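Local coordinates for protein mannan endo-1,4-beta-mannosidase (Bacillus subtilis, PDB 2WHK) that catalyses the random endo-hydrolysis of beta-1,4-mannosidic linkages in mannan, galactomannan and glucomannan, and so takes part in glucomannan degradation, at residues Asn30-Gly35 / Ile293-Trp298; Gly58-Ile63 / Leu320-Ile325; Leu280-Ile285 / Tyr314-Thr319. All coordinates share one frame; numbering follows the deposited sequence.

Interaction 1 (Asn30-Gly35 / Ile293-Trp298); sequences NRVLSG and IYFLAW. With CA (calcium ion), chain D.
L33 sits between I293 and F295 and uses both its backbone N and its O: the N donates to I293 O at 2.8 Å, nearly straight at 170°, and the O receives F295 N at 3.0 Å. That second donor approaches L33 O almost head-on, 176° at the oxygen. One step further, A297 N reaches G35 O at 2.9 Å from above the carbonyl plane. L33 and Y294 also meet through their CB atoms, 3.7 Å apart.

The F295 ring carries most of the side-chain contact. With CG between its backbone N and carbonyl carbon (chi1 67°), the ring turns toward the other strand and one face comes under S34 and G35. S34 CA makes a CH-pi contact over that face, 3.9 Å from the ring centroid, while V32 CG1 comes in at the edge, 3.9 Å from F295 CD2. These are the first and last strands of the (beta/alpha)8 barrel of clan GH-A, so the parallel pairing here closes the barrel. G35 has to be small: a CB on it would collide with F295 O.

Further out, S34 OG is held by N321 and A62, and the F295 ring packs on F264 of strand 262-269. L296, whose CB points away from 30-35, has its side chain about 5 Å from that of E266, the probable nucleophile. N30, at the other end, is a calcium ligand.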
loop_
_atom_site.group_PDB
_atom_site.type_symbol
_atom_site.label_atom_id
_atom_site.label_comp_id
_atom_site.label_asym_id
_atom_site.label_seq_id
_atom_site.Cartn_x
_atom_site.Cartn_y
_atom_site.Cartn_z
ATOM N N ASN A 30 9.841 17.837 -7.089
ATOM C CA ASN A 30 9.779 16.401 -7.368
ATOM C C ASN A 30 10.056 15.605 -6.104
ATOM O O ASN A 30 11.002 14.826 -6.027
ATOM C CB ASN A 30 10.745 16.025 -8.505
ATOM C CG ASN A 30 10.237 16.462 -9.861
ATOM O OD1 ASN A 30 9.039 16.390 -10.138
ATOM N ND2 ASN A 30 11.150 16.900 -10.729
ATOM N N ARG A 31 9.215 15.845 -5.098
ATOM C CA ARG A 31 9.401 15.268 -3.773
ATOM C C ARG A 31 8.193 14.489 -3.258
ATOM O O ARG A 31 8.261 13.929 -2.163
ATOM C CB ARG A 31 9.786 16.363 -2.765
ATOM C CG ARG A 31 8.868 17.573 -2.754
ATOM C CD ARG A 31 9.359 18.580 -1.726
ATOM N NE ARG A 31 9.058 18.138 -0.371
ATOM C CZ ARG A 31 9.492 18.740 0.737
ATOM N NH1 ARG A 31 10.309 19.792 0.665
ATOM N NH2 ARG A 31 9.132 18.258 1.925
ATOM N N VAL A 32 7.107 14.439 -4.037
ATOM C CA VAL A 32 5.923 13.633 -3.705
ATOM C C VAL A 32 5.525 12.826 -4.936
ATOM O O VAL A 32 5.134 13.402 -5.947
ATOM C CB VAL A 32 4.721 14.502 -3.280
ATOM C CG1 VAL A 32 3.501 13.630 -2.938
ATOM C CG2 VAL A 32 5.096 15.396 -2.095
ATOM N N LEU A 33 5.638 11.501 -4.854
ATOM C CA LEU A 33 5.230 10.642 -5.976
ATOM C C LEU A 33 3.716 10.645 -6.108
ATOM O O LEU A 33 3.000 10.413 -5.138
ATOM C CB LEU A 33 5.708 9.196 -5.816
ATOM C CG LEU A 33 7.103 8.847 -6.328
ATOM C CD1 LEU A 33 8.177 9.591 -5.526
ATOM C CD2 LEU A 33 7.320 7.340 -6.297
ATOM N N SER A 34 3.230 10.890 -7.317
ATOM C CA SER A 34 1.824 10.685 -7.609
ATOM C C SER A 34 1.518 9.196 -7.688
ATOM O O SER A 34 2.400 8.360 -7.940
ATOM C CB SER A 34 1.450 11.361 -8.919
ATOM O OG SER A 34 2.314 10.925 -9.959
ATOM N N GLY A 35 0.255 8.863 -7.472
ATOM C CA GLY A 35 -0.168 7.479 -7.516
ATOM C C GLY A 35 -1.643 7.322 -7.781
ATOM O O GLY A 35 -2.450 8.197 -7.442
ATOM N N ILE A 293 5.858 11.414 1.089
ATOM C CA ILE A 293 6.683 10.994 -0.053
ATOM C C ILE A 293 5.873 10.466 -1.235
ATOM O O ILE A 293 6.398 10.387 -2.347
ATOM C CB ILE A 293 7.782 9.953 0.344
ATOM C CG1 ILE A 293 7.188 8.644 0.873
ATOM C CG2 ILE A 293 8.760 10.553 1.353
ATOM C CD1 ILE A 293 8.162 7.465 0.836
ATOM N N TYR A 294 4.608 10.112 -0.998
ATOM C CA TYR A 294 3.712 9.713 -2.068
ATOM C C TYR A 294 2.264 9.755 -1.651
ATOM O O TYR A 294 1.943 9.767 -0.458
ATOM C CB TYR A 294 4.083 8.338 -2.647
ATOM C CG TYR A 294 3.582 7.060 -1.967
ATOM C CD1 TYR A 294 2.270 6.609 -2.137
ATOM C CD2 TYR A 294 4.456 6.238 -1.272
ATOM C CE1 TYR A 294 1.834 5.407 -1.575
ATOM C CE2 TYR A 294 4.039 5.033 -0.715
ATOM C CZ TYR A 294 2.722 4.622 -0.866
ATOM O OH TYR A 294 2.311 3.428 -0.338
ATOM N N PHE A 295 1.395 9.835 -2.651
ATOM C CA PHE A 295 -0.033 9.624 -2.456
ATOM C C PHE A 295 -0.512 8.604 -3.472
ATOM O O PHE A 295 0.052 8.506 -4.557
ATOM C CB PHE A 295 -0.833 10.928 -2.570
ATOM C CG PHE A 295 -0.848 11.541 -3.951
ATOM C CD1 PHE A 295 -1.781 11.138 -4.900
ATOM C CD2 PHE A 295 0.043 12.550 -4.294
ATOM C CE1 PHE A 295 -1.802 11.706 -6.160
ATOM C CE2 PHE A 295 0.014 13.134 -5.564
ATOM C CZ PHE A 295 -0.903 12.704 -6.495
ATOM N N LEU A 296 -1.534 7.839 -3.097
ATOM C CA LEU A 296 -2.196 6.905 -4.007
ATOM C C LEU A 296 -3.688 7.209 -4.041
ATOM O O LEU A 296 -4.419 6.841 -3.130
ATOM C CB LEU A 296 -1.964 5.467 -3.557
ATOM C CG LEU A 296 -2.462 4.396 -4.546
ATOM C CD1 LEU A 296 -1.323 3.939 -5.426
ATOM C CD2 LEU A 296 -3.070 3.210 -3.812
ATOM N N ALA A 297 -4.141 7.901 -5.082
ATOM C CA ALA A 297 -5.560 8.183 -5.231
ATOM C C ALA A 297 -6.300 6.883 -5.530
ATOM O O ALA A 297 -5.848 6.075 -6.334
ATOM C CB ALA A 297 -5.786 9.190 -6.351
ATOM N N TRP A 298 -7.441 6.672 -4.891
ATOM C CA TRP A 298 -8.209 5.459 -5.167
ATOM C C TRP A 298 -8.899 5.614 -6.530
ATOM O O TRP A 298 -8.766 6.651 -7.178
ATOM C CB TRP A 298 -9.182 5.143 -4.023
ATOM C CG TRP A 298 -9.408 3.669 -3.847
ATOM C CD1 TRP A 298 -10.582 2.990 -4.012
ATOM C CD2 TRP A 298 -8.421 2.683 -3.519
ATOM N NE1 TRP A 298 -10.391 1.649 -3.793
ATOM C CE2 TRP A 298 -9.074 1.432 -3.489
ATOM C CE3 TRP A 298 -7.054 2.735 -3.237
ATOM C CZ2 TRP A 298 -8.403 0.242 -3.193
ATOM C CZ3 TRP A 298 -6.390 1.554 -2.936
ATOM C CH2 TRP A 298 -7.067 0.326 -2.916
HETATM CA CA CA D . 7.279 16.855 -11.710
HETATM O O HOH W 1 7.843 18.988 -10.723
HETATM O O HOH W 2 5.119 18.249 -11.739
HETATM O O HOH W 3 6.020 16.251 -13.793
HETATM O O HOH W 4 7.782 18.546 -13.570
#

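Interaction 2 (Gly58-Ile63 / Leu320-Ile325). With CA (calcium ion), chain D.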
loop_
_atom_site.group_PDB
_atom_site.type_symbol
_atom_site.label_atom_id
_atom_site.label_comp_id
_atom_site.label_asym_id
_atom_site.label_seq_id
_atom_site.Cartn_x
_atom_site.Cartn_y
_atom_site.Cartn_z
ATOM N N GLY A 58 -1.221 15.108 -19.468
ATOM C CA GLY A 58 0.030 14.828 -20.177
ATOM C C GLY A 58 1.057 14.036 -19.374
ATOM O O GLY A 58 2.169 13.790 -19.851
ATOM N N GLN A 59 0.677 13.629 -18.162
ATOM C CA GLN A 59 1.549 12.913 -17.232
ATOM C C GLN A 59 0.851 11.650 -16.734
ATOM O O GLN A 59 -0.369 11.526 -16.851
ATOM C CB GLN A 59 1.855 13.807 -16.025
ATOM C CG GLN A 59 2.523 15.143 -16.379
ATOM C CD GLN A 59 3.894 14.972 -17.015
ATOM O OE1 GLN A 59 4.248 15.676 -17.984
ATOM N NE2 GLN A 59 4.682 14.051 -16.475
ATOM N N SER A 60 1.625 10.724 -16.168
ATOM C CA SER A 60 1.074 9.490 -15.581
ATOM C C SER A 60 1.489 9.400 -14.117
ATOM O O SER A 60 2.546 9.891 -13.756
ATOM C CB SER A 60 1.610 8.236 -16.282
ATOM O OG SER A 60 1.131 8.118 -17.608
ATOM N N PRO A 61 0.679 8.726 -13.288
ATOM C CA PRO A 61 1.094 8.534 -11.896
ATOM C C PRO A 61 2.426 7.792 -11.759
ATOM O O PRO A 61 2.683 6.842 -12.501
ATOM C CB PRO A 61 -0.052 7.715 -11.292
ATOM C CG PRO A 61 -0.826 7.178 -12.427
ATOM C CD PRO A 61 -0.638 8.127 -13.560
ATOM N N ALA A 62 3.281 8.224 -10.832
ATOM C CA ALA A 62 4.539 7.519 -10.595
ATOM C C ALA A 62 4.295 6.099 -10.104
ATOM O O ALA A 62 5.020 5.176 -10.482
ATOM C CB ALA A 62 5.428 8.283 -9.600
ATOM N N ILE A 63 3.265 5.942 -9.267
ATOM C CA ILE A 63 2.900 4.668 -8.672
ATOM C C ILE A 63 1.592 4.174 -9.272
ATOM O O ILE A 63 0.636 4.935 -9.375
ATOM C CB ILE A 63 2.729 4.813 -7.137
ATOM C CG1 ILE A 63 4.041 5.232 -6.496
ATOM C CG2 ILE A 63 2.266 3.503 -6.506
ATOM C CD1 ILE A 63 3.880 5.775 -5.083
ATOM N N LEU A 320 6.108 14.347 -8.361
ATOM C CA LEU A 320 7.034 13.517 -9.122
ATOM C C LEU A 320 6.211 12.435 -9.817
ATOM O O LEU A 320 5.537 11.639 -9.165
ATOM C CB LEU A 320 8.074 12.905 -8.184
ATOM C CG LEU A 320 9.289 12.201 -8.791
ATOM C CD1 LEU A 320 10.386 12.047 -7.752
ATOM C CD2 LEU A 320 8.921 10.831 -9.411
ATOM N N ASN A 321 6.271 12.421 -11.140
ATOM C CA ASN A 321 5.389 11.587 -11.952
ATOM C C ASN A 321 6.167 10.497 -12.655
ATOM O O ASN A 321 7.391 10.447 -12.568
ATOM C CB ASN A 321 4.652 12.469 -12.959
ATOM C CG ASN A 321 3.705 13.433 -12.277
ATOM O OD1 ASN A 321 2.928 13.024 -11.415
ATOM N ND2 ASN A 321 3.778 14.718 -12.635
ATOM N N LYS A 322 5.448 9.605 -13.328
ATOM C CA LYS A 322 6.086 8.554 -14.119
ATOM C C LYS A 322 7.131 9.189 -15.037
ATOM O O LYS A 322 6.863 10.206 -15.675
ATOM C CB LYS A 322 5.039 7.805 -14.938
ATOM C CG LYS A 322 5.469 6.421 -15.430
ATOM C CD LYS A 322 4.386 5.847 -16.336
ATOM C CE LYS A 322 4.645 4.408 -16.761
ATOM N NZ LYS A 322 3.629 3.959 -17.759
ATOM N N GLY A 323 8.322 8.603 -15.078
ATOM C CA GLY A 323 9.421 9.145 -15.870
ATOM C C GLY A 323 10.359 10.085 -15.128
ATOM O O GLY A 323 11.409 10.448 -15.662
ATOM N N GLU A 324 9.990 10.479 -13.906
ATOM C CA GLU A 324 10.820 11.372 -13.087
ATOM C C GLU A 324 11.568 10.645 -11.960
ATOM O O GLU A 324 12.192 11.286 -11.098
ATOM C CB GLU A 324 9.966 12.516 -12.516
ATOM C CG GLU A 324 9.361 13.418 -13.576
ATOM C CD GLU A 324 8.678 14.651 -12.987
ATOM O OE1 GLU A 324 7.647 14.503 -12.299
ATOM O OE2 GLU A 324 9.163 15.784 -13.215
ATOM N N ILE A 325 11.515 9.314 -11.968
ATOM C CA ILE A 325 12.268 8.496 -11.024
ATOM C C ILE A 325 13.704 8.275 -11.523
ATOM O O ILE A 325 14.661 8.399 -10.755
ATOM C CB ILE A 325 11.579 7.131 -10.787
ATOM C CG1 ILE A 325 10.188 7.332 -10.183
ATOM C CG2 ILE A 325 12.436 6.259 -9.877
ATOM C CD1 ILE A 325 9.351 6.055 -10.119
HETATM CA CA CA D . 7.279 16.855 -11.710
HETATM O O HOH W 5 4.457 11.360 -16.407
HETATM O O HOH W 6 1.103 5.236 -17.934
HETATM O O HOH W 3 6.020 16.251 -13.793
HETATM O O HOH W 1 7.843 18.988 -10.723
HETATM O O HOH W 2 5.119 18.249 -11.739
HETATM O O HOH W 4 7.782 18.546 -13.570
#
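S60 and K322 make the one direct hydrogen bond between these two loops, K322 N to S60 O at 2.9 Å, the donor tilted 31° from the carbonyl plane. Water reinforces the pair twice. One molecule accepts from S60 N and donates to K322 O; another joins S60 OG to K322 NZ, which donates to it at 2.8 Å.

Within 320-325 the polar bonds hold a type II turn, N321 to E324. E324 N closes it on N321 O, and E324 OE1 takes N321 N with its anti lone pair at 2.8 Å. Both carboxylate oxygens of E324 also grip the calcium ion, OE1 at 2.5 Å, so the metal probably helps to fix the turn.

The van der Waals contacts involve K322, N321 and A62. K322, with CG anti to its backbone N (chi1 -160°), runs extended past S60, its CD 3.7 Å from S60 CB. Q59 bends at chi2 and crosses N321 at about a right angle, its NE2 3.9 Å from N321 CB. A62 CB presses on L320 O at 3.4 Å.

N321's amide bonds S34 OG, Y314 O and a calcium-bound water; an alanine here would probably leave all three without this mate and let the turn shift against S34.

Around the contact, P61 packs on I53 of helix 48-57 and on Y314 of helix 310-315, A62 and L320 lean on L33 of strand 32-40, and K322 makes a cation-pi contact with Y93 of helix 87-95.

Interaction 3 (Leu280-Ile285 / Tyr314-Thr319). With CA (calcium ion), chain D.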
loop_
_atom_site.group_PDB
_atom_site.type_symbol
_atom_site.label_atom_id
_atom_site.label_comp_id
_atom_site.label_asym_id
_atom_site.label_seq_id
_atom_site.Cartn_x
_atom_site.Cartn_y
_atom_site.Cartn_z
ATOM N N LEU A 280 -6.084 21.436 -3.899
ATOM C CA LEU A 280 -6.038 21.785 -2.476
ATOM C C LEU A 280 -5.283 20.737 -1.654
ATOM O O LEU A 280 -4.689 21.054 -0.623
ATOM C CB LEU A 280 -7.456 21.958 -1.914
ATOM C CG LEU A 280 -8.355 22.989 -2.607
ATOM C CD1 LEU A 280 -9.701 23.093 -1.893
ATOM C CD2 LEU A 280 -7.670 24.346 -2.685
ATOM N N PHE A 281 -5.326 19.482 -2.099
ATOM C CA PHE A 281 -4.629 18.402 -1.410
ATOM C C PHE A 281 -3.109 18.576 -1.494
ATOM O O PHE A 281 -2.425 18.468 -0.479
ATOM C CB PHE A 281 -5.070 17.039 -1.956
ATOM C CG PHE A 281 -4.284 15.871 -1.411
ATOM C CD1 PHE A 281 -4.290 15.573 -0.056
ATOM C CD2 PHE A 281 -3.554 15.055 -2.265
ATOM C CE1 PHE A 281 -3.563 14.492 0.447
ATOM C CE2 PHE A 281 -2.828 13.973 -1.776
ATOM C CZ PHE A 281 -2.830 13.693 -0.420
ATOM N N ILE A 282 -2.582 18.863 -2.690
ATOM C CA ILE A 282 -1.143 19.093 -2.823
ATOM C C ILE A 282 -0.740 20.348 -2.035
ATOM O O ILE A 282 0.314 20.354 -1.403
ATOM C CB ILE A 282 -0.668 19.156 -4.307
ATOM C CG1 ILE A 282 0.865 19.178 -4.392
ATOM C CG2 ILE A 282 -1.268 20.355 -5.036
ATOM C CD1 ILE A 282 1.556 17.966 -3.792
ATOM N N ASN A 283 -1.579 21.387 -2.060
ATOM C CA ASN A 283 -1.347 22.598 -1.255
ATOM C C ASN A 283 -1.277 22.272 0.238
ATOM O O ASN A 283 -0.422 22.780 0.965
ATOM C CB ASN A 283 -2.465 23.631 -1.476
ATOM C CG ASN A 283 -2.467 24.224 -2.881
ATOM O OD1 ASN A 283 -1.538 24.020 -3.664
ATOM N ND2 ASN A 283 -3.531 24.963 -3.205
ATOM N N ALA A 284 -2.181 21.413 0.695
ATOM C CA ALA A 284 -2.209 21.011 2.101
ATOM C C ALA A 284 -0.961 20.217 2.498
ATOM O O ALA A 284 -0.449 20.354 3.612
ATOM C CB ALA A 284 -3.497 20.211 2.407
ATOM N N ILE A 285 -0.451 19.397 1.581
ATOM C CA ILE A 285 0.804 18.691 1.829
ATOM C C ILE A 285 1.936 19.680 2.146
ATOM O O ILE A 285 2.695 19.458 3.076
ATOM C CB ILE A 285 1.186 17.755 0.642
ATOM C CG1 ILE A 285 0.313 16.502 0.688
ATOM C CG2 ILE A 285 2.671 17.356 0.691
ATOM C CD1 ILE A 285 0.440 15.592 -0.558
ATOM N N TYR A 314 -0.946 17.362 -10.813
ATOM C CA TYR A 314 0.108 16.687 -11.565
ATOM C C TYR A 314 1.220 17.625 -12.023
ATOM O O TYR A 314 2.364 17.206 -12.163
ATOM C CB TYR A 314 -0.494 15.875 -12.729
ATOM C CG TYR A 314 -0.841 14.488 -12.253
ATOM C CD1 TYR A 314 -2.006 14.248 -11.540
ATOM C CD2 TYR A 314 0.039 13.435 -12.444
ATOM C CE1 TYR A 314 -2.301 12.982 -11.061
ATOM C CE2 TYR A 314 -0.247 12.171 -11.973
ATOM C CZ TYR A 314 -1.411 11.948 -11.284
ATOM O OH TYR A 314 -1.670 10.680 -10.808
ATOM N N HIS A 315 0.899 18.899 -12.227
ATOM C CA HIS A 315 1.904 19.856 -12.692
ATOM C C HIS A 315 2.532 20.668 -11.562
ATOM O O HIS A 315 3.483 21.422 -11.785
ATOM C CB HIS A 315 1.302 20.751 -13.773
ATOM C CG HIS A 315 0.930 19.996 -15.010
ATOM N ND1 HIS A 315 1.846 19.242 -15.709
ATOM C CD2 HIS A 315 -0.246 19.866 -15.667
ATOM C CE1 HIS A 315 1.251 18.683 -16.746
ATOM N NE2 HIS A 315 -0.020 19.038 -16.739
ATOM N N ASP A 316 2.037 20.486 -10.339
ATOM C CA ASP A 316 2.666 21.111 -9.176
ATOM C C ASP A 316 4.159 20.774 -9.134
ATOM O O ASP A 316 4.557 19.638 -9.391
ATOM C CB ASP A 316 2.002 20.664 -7.877
ATOM C CG ASP A 316 2.362 21.558 -6.712
ATOM O OD1 ASP A 316 3.473 21.416 -6.158
ATOM O OD2 ASP A 316 1.525 22.415 -6.365
ATOM N N SER A 317 4.991 21.756 -8.795
ATOM C CA SER A 317 6.438 21.537 -8.766
ATOM C C SER A 317 6.871 20.421 -7.801
ATOM O O SER A 317 7.913 19.806 -7.987
ATOM C CB SER A 317 7.169 22.839 -8.418
ATOM O OG SER A 317 6.850 23.247 -7.100
ATOM N N TRP A 318 6.073 20.147 -6.775
ATOM C CA TRP A 318 6.404 19.090 -5.823
ATOM C C TRP A 318 6.126 17.675 -6.361
ATOM O O TRP A 318 6.688 16.698 -5.860
ATOM C CB TRP A 318 5.607 19.273 -4.529
ATOM C CG TRP A 318 6.141 20.332 -3.611
ATOM C CD1 TRP A 318 6.621 21.560 -3.955
ATOM C CD2 TRP A 318 6.229 20.247 -2.185
ATOM N NE1 TRP A 318 7.014 22.245 -2.831
ATOM C CE2 TRP A 318 6.779 21.464 -1.729
ATOM C CE3 TRP A 318 5.889 19.264 -1.250
ATOM C CZ2 TRP A 318 7.003 21.718 -0.376
ATOM C CZ3 TRP A 318 6.111 19.511 0.088
ATOM C CH2 TRP A 318 6.675 20.730 0.515
ATOM N N THR A 319 5.253 17.570 -7.361
ATOM C CA THR A 319 4.753 16.270 -7.798
ATOM C C THR A 319 5.723 15.564 -8.746
ATOM O O THR A 319 6.114 16.114 -9.779
ATOM C CB THR A 319 3.362 16.400 -8.424
ATOM O OG1 THR A 319 2.519 17.126 -7.522
ATOM C CG2 THR A 319 2.753 15.023 -8.681
HETATM CA CA CA D . 7.279 16.855 -11.710
HETATM O O HOH W 7 -0.458 23.816 -6.624
HETATM O O HOH W 8 1.089 25.152 -4.256
HETATM O O HOH W 2 5.119 18.249 -11.739
HETATM O O HOH W 1 7.843 18.988 -10.723
HETATM O O HOH W 3 6.020 16.251 -13.793
HETATM O O HOH W 4 7.782 18.546 -13.570
#
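I282 on helix 278-288 and D316, just past the end of helix 310-315, are the closest backbone positions, with CA atoms 7.7 Å apart, and the direct contacts across that gap are made by side chains. I282 does most of the work. Its CG1, set anti to the backbone N (chi1 -171°), lies against the carboxylate of D316, 3.6 Å from D316 CG, while its other branch, CG2, comes to 3.7 Å from D316 OD2. The tip of the I282 side chain goes on to T319, where I282 CD1 sits 3.9 Å from T319 OG1. That hydroxyl has its own partner, the backbone O of L313.

About one turn further along the helix, I285 reaches W318. I285 and W318 run antiparallel alongside one another, I285 CG2 resting 4.1 Å from W318 CZ3.

In the (beta/alpha)8 barrel, helix 278-288 is the seventh of the outer helices and joins strand 262-269 to strand 292-297; helix 310-315 follows that last strand. The contact therefore lies on the outer layer of the barrel, where the chain comes back from its final helix to run beside strand 32-40.

What presents D316 to the helix is its own turn. D316 OD1 accepts W318 N at 3.0 Å with its anti lone pair, an Asx turn, and T319 N closes a type I turn on D316 O. The same carboxylate oxygen forms a salt bridge with K286, one turn along from I282, so an aliphatic contact and a charge pair hold D316 to one helix. The W318 ring takes cation-pi contacts from K286 and R31. Beyond the turn, T319 O binds the calcium ion at 2.4 Å, and one of the metal's waters donates to both Y314 O and D316 O.

How the interactions relate
One calcium ion ties the three together: N30 of interaction 1, E324 of interaction 2 and T319 of interaction 3 bind it along with four waters. The centre of interaction 1 lies about 9 Å from each of the others, whose centres are about 13 Å apart. Backbone bonds join 30-35 to its neighbours, V32 O to L320 N at 2.8 Å and R31 N to W318 O at 2.8 Å. N321 of interaction 2 links all three, its OD1 2.6 Å from S34 OG of interaction 1 and its ND2 2.9 Å from Y314 O of interaction 3. Of the three, interaction 1 runs to the substrate cleft, through W298, which probably binds substrate.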